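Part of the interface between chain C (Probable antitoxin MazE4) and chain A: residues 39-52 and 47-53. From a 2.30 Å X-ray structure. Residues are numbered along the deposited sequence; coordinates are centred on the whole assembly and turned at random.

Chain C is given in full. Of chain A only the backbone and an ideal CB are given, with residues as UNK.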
# COMPACT_ATOMS: atom_id res chain seq x y z
N LEU C 39 7.54 -10.23 -7.58
CA LEU C 39 7.57 -11.54 -6.90
C LEU C 39 8.60 -11.56 -5.80
O LEU C 39 8.42 -12.23 -4.79
CB LEU C 39 7.81 -12.70 -7.88
CG LEU C 39 6.58 -12.91 -8.76
CD1 LEU C 39 6.89 -13.65 -10.07
CD2 LEU C 39 5.46 -13.61 -7.96
N HIS C 40 9.68 -10.83 -5.99
CA HIS C 40 10.69 -10.68 -4.96
C HIS C 40 10.13 -9.98 -3.71
O HIS C 40 10.41 -10.38 -2.58
CB HIS C 40 11.88 -9.93 -5.54
CG HIS C 40 13.14 -10.07 -4.75
ND1 HIS C 40 13.35 -9.41 -3.55
CD2 HIS C 40 14.27 -10.76 -5.00
CE1 HIS C 40 14.55 -9.71 -3.09
NE2 HIS C 40 15.13 -10.52 -3.96
N ASP C 41 9.34 -8.94 -3.89
CA ASP C 41 8.73 -8.25 -2.74
C ASP C 41 7.67 -9.11 -2.03
O ASP C 41 7.49 -9.01 -0.80
CB ASP C 41 8.15 -6.92 -3.20
CG ASP C 41 9.26 -5.92 -3.75
OD1 ASP C 41 10.43 -5.99 -3.28
OD2 ASP C 41 8.95 -5.09 -4.66
N GLU C 42 6.99 -9.95 -2.82
CA GLU C 42 5.99 -10.89 -2.30
C GLU C 42 6.74 -11.96 -1.47
O GLU C 42 6.27 -12.29 -0.40
CB GLU C 42 5.12 -11.44 -3.48
CG GLU C 42 4.40 -12.78 -3.32
CD GLU C 42 3.75 -13.28 -4.63
OE1 GLU C 42 4.06 -14.42 -5.07
OE2 GLU C 42 2.94 -12.53 -5.22
N GLN C 43 7.92 -12.42 -1.89
CA GLN C 43 8.70 -13.39 -1.10
C GLN C 43 9.37 -12.79 0.15
O GLN C 43 9.55 -13.49 1.18
CB GLN C 43 9.78 -14.04 -1.93
CG GLN C 43 9.27 -14.93 -3.07
CD GLN C 43 10.26 -15.01 -4.25
OE1 GLN C 43 11.45 -14.67 -4.11
NE2 GLN C 43 9.75 -15.45 -5.41
N LEU C 44 9.75 -11.51 0.07
CA LEU C 44 10.29 -10.79 1.24
C LEU C 44 9.18 -10.65 2.27
O LEU C 44 9.41 -10.93 3.44
CB LEU C 44 10.90 -9.43 0.83
CG LEU C 44 11.46 -8.45 1.87
CD1 LEU C 44 12.67 -9.03 2.59
CD2 LEU C 44 11.83 -7.11 1.22
N ASP C 45 7.98 -10.25 1.84
CA ASP C 45 6.81 -10.25 2.72
C ASP C 45 6.68 -11.62 3.46
O ASP C 45 6.73 -11.68 4.67
CB ASP C 45 5.54 -9.91 1.90
CG ASP C 45 4.31 -9.52 2.77
OD1 ASP C 45 4.39 -8.50 3.46
OD2 ASP C 45 3.24 -10.19 2.72
N ALA C 46 6.57 -12.72 2.73
CA ALA C 46 6.36 -14.07 3.30
C ALA C 46 7.49 -14.49 4.22
O ALA C 46 7.27 -15.18 5.22
CB ALA C 46 6.23 -15.10 2.18
N ALA C 47 8.72 -14.11 3.88
CA ALA C 47 9.85 -14.44 4.70
C ALA C 47 9.79 -13.72 6.07
O ALA C 47 10.13 -14.34 7.09
CB ALA C 47 11.14 -14.12 3.98
N TYR C 48 9.36 -12.45 6.10
CA TYR C 48 9.17 -11.71 7.37
C TYR C 48 8.04 -12.33 8.20
O TYR C 48 8.11 -12.33 9.44
CB TYR C 48 8.88 -10.19 7.18
CG TYR C 48 10.09 -9.28 6.92
CD1 TYR C 48 11.04 -9.02 7.91
CD2 TYR C 48 10.27 -8.66 5.66
CE1 TYR C 48 12.13 -8.19 7.67
CE2 TYR C 48 11.35 -7.84 5.41
CZ TYR C 48 12.28 -7.59 6.41
OH TYR C 48 13.35 -6.77 6.11
N ALA C 49 6.97 -12.78 7.55
CA ALA C 49 5.89 -13.45 8.26
C ALA C 49 6.41 -14.72 8.90
O ALA C 49 6.19 -14.95 10.07
CB ALA C 49 4.73 -13.75 7.33
N ALA C 50 7.18 -15.50 8.18
CA ALA C 50 7.72 -16.76 8.74
C ALA C 50 8.68 -16.51 9.89
O ALA C 50 8.57 -17.18 10.91
CB ALA C 50 8.40 -17.59 7.69
N ALA C 51 9.61 -15.57 9.72
CA ALA C 51 10.55 -15.20 10.79
C ALA C 51 9.80 -14.74 12.06
O ALA C 51 10.19 -15.11 13.14
CB ALA C 51 11.54 -14.14 10.34
N ILE C 52 8.70 -14.00 11.89
CA ILE C 52 7.85 -13.53 13.01
C ILE C 52 6.97 -14.63 13.65
O ILE C 52 6.70 -14.58 14.86
CB ILE C 52 6.94 -12.37 12.55
CG1 ILE C 52 7.74 -11.07 12.46
CG2 ILE C 52 5.73 -12.14 13.48
CD1 ILE C 52 8.08 -10.44 13.79
N UNK A 47 20.33 -19.30 11.97
CA UNK A 47 20.25 -19.45 10.54
C UNK A 47 18.81 -19.23 10.13
O UNK A 47 17.92 -19.96 10.55
CB UNK A 47 20.76 -20.82 10.09
N UNK A 48 18.58 -18.18 9.36
CA UNK A 48 17.24 -17.83 8.89
C UNK A 48 17.36 -17.61 7.38
O UNK A 48 18.43 -17.22 6.88
CB UNK A 48 16.69 -16.59 9.60
N UNK A 49 16.29 -17.95 6.65
CA UNK A 49 16.27 -17.86 5.17
C UNK A 49 15.37 -16.67 4.83
O UNK A 49 14.14 -16.77 4.83
CB UNK A 49 15.77 -19.15 4.52
N UNK A 50 16.01 -15.53 4.59
CA UNK A 50 15.32 -14.26 4.34
C UNK A 50 16.35 -13.44 3.58
O UNK A 50 17.56 -13.59 3.78
CB UNK A 50 14.84 -13.57 5.62
N UNK A 51 15.90 -12.61 2.64
CA UNK A 51 16.95 -11.94 1.85
C UNK A 51 17.80 -10.89 2.61
O UNK A 51 18.85 -10.52 2.12
CB UNK A 51 16.29 -11.25 0.65
N UNK A 52 17.36 -10.44 3.78
CA UNK A 52 18.19 -9.58 4.64
C UNK A 52 19.34 -10.28 5.38
O UNK A 52 20.16 -9.62 6.07
CB UNK A 52 17.29 -8.91 5.68
N UNK A 53 19.46 -11.59 5.21
CA UNK A 53 20.56 -12.33 5.81
C UNK A 53 21.57 -12.81 4.79
O UNK A 53 21.22 -13.16 3.66
CB UNK A 53 20.02 -13.53 6.59

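The chain C stretch is one continuous helix, and the face it turns to chain A carries His C40, Leu C44, Ala C47, Tyr C48 and Ala C51. This surface is largely apolar.

Position 47 is out of reach of the helix stretch. Its extended backbone (phi/psi -130/115) sets no narrow requirement, and almost any residue would serve. It is Arg A47, which makes no contact with the chain C stretch and is poorly ordered.

At position 48 CA-to-CB points toward the helix, but the ideal CB has nothing of the chain C stretch within 5.5 Å. The CA of position 48 lies 7.4 Å from Ala C51 CA, the nearest CA of the helix stretch, and the small methyl there leaves room for a long side chain; Met, Lys, Arg or Gln could reach it through their methylenes, and Leu with a methyl. The residue is Arg A48, whose aliphatic part does this: Arg A48 CD lies 3.7 Å from Ala C51 CB, while the guanidinium forms no hydrogen bond or salt bridge with the helix stretch.

Position 49 directs its CB sideways, with no atom of the chain C stretch within 5.5 Å, so small or polar residues are as acceptable as larger ones. Thr A49 occupies it, and its closest contact comes from the backbone, Thr A49 O to Ala C47 CB at 4.1 Å.

Position 50 is where the backbones come closest, its CA lying 5.5 Å from Ala C47 CA. The ideal CB is 4.1 Å from Ala C47 CB, and although CA-to-CB runs sideways, the Tyr C48 ring lies within reach of a side chain that turns back to the helix. An extended backbone (-157/145) accommodates beta-branching, so Ile or Val would fit, as might Leu or Met. Ile A50, with chi1 and chi2 both t, packs CG1 3.8 Å from Ala C47 CB and sends CD1 over one face of the tyrosine, 3.9 Å from the Tyr C48 ring centroid in a CH-pi contact.

Position 51 follows as the second residue of a type I turn, with phi -69°. Its CB points toward the helix, 4.4 Å from His C40 CE1 and 4.7 Å from Leu C44 CD1. Proline suits both the phi and the apolar surroundings; Ala or another compact residue is conceivable. Pro A51 places CD 3.8 Å from Leu C44 CD1 and 4.3 Å from Ala C47 CB.

Position 52 aims its CB toward the helix, 4.5 Å from Tyr C48 OH. A small polar residue such as Ser or Thr, or Asn, could sit beside this hydroxyl, as could a small apolar one. In Thr A52 it is the methyl that approaches, CG2 to Tyr C48 OH at 3.6 Å; OG1 and the tyrosine hydroxyl are hydrogen-bonded elsewhere in the structure.

Position 53 closes the turn, its N donating to the O of position 50 at 3.1 Å. The ideal CB meets nothing of the stretch within 5.5 Å, leaving the choice open. Trp A53 makes no contact with the stretch.

Chain A (47-53) RRTIPTW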
# COMPACT_ATOMS: atom_id res chain seq x y z
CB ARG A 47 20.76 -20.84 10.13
CG ARG A 47 22.14 -21.14 10.73
CD ARG A 47 22.94 -22.19 9.96
NE ARG A 47 24.39 -21.95 10.06
CZ ARG A 47 25.32 -22.30 9.17
NH1 ARG A 47 25.00 -22.94 8.04
NH2 ARG A 47 26.59 -21.99 9.40
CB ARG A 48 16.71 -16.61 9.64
CG ARG A 48 15.19 -16.53 9.76
CD ARG A 48 14.78 -15.79 11.03
NE ARG A 48 14.84 -16.67 12.20
CZ ARG A 48 15.22 -16.32 13.44
NH1 ARG A 48 15.61 -15.08 13.76
NH2 ARG A 48 15.23 -17.26 14.39
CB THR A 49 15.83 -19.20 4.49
OG1 THR A 49 14.42 -19.41 4.63
CG2 THR A 49 16.56 -20.39 5.12
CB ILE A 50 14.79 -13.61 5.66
CG1 ILE A 50 14.12 -12.25 5.45
CG2 ILE A 50 15.89 -13.49 6.69
CD1 ILE A 50 13.36 -11.72 6.66
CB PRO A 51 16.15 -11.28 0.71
CG PRO A 51 14.83 -11.95 0.70
CD PRO A 51 14.56 -12.34 2.13
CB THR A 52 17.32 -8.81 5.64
OG1 THR A 52 16.38 -9.69 6.27
CG2 THR A 52 16.57 -7.71 4.91
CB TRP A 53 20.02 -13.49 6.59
CG TRP A 53 19.26 -13.10 7.84
CD1 TRP A 53 18.39 -12.07 8.01
CD2 TRP A 53 19.31 -13.80 9.10
NE1 TRP A 53 17.89 -12.08 9.30
CE2 TRP A 53 18.44 -13.13 9.98
CE3 TRP A 53 20.01 -14.92 9.56
CZ2 TRP A 53 18.25 -13.56 11.29
CZ3 TRP A 53 19.82 -15.34 10.87
CH2 TRP A 53 18.94 -14.67 11.72
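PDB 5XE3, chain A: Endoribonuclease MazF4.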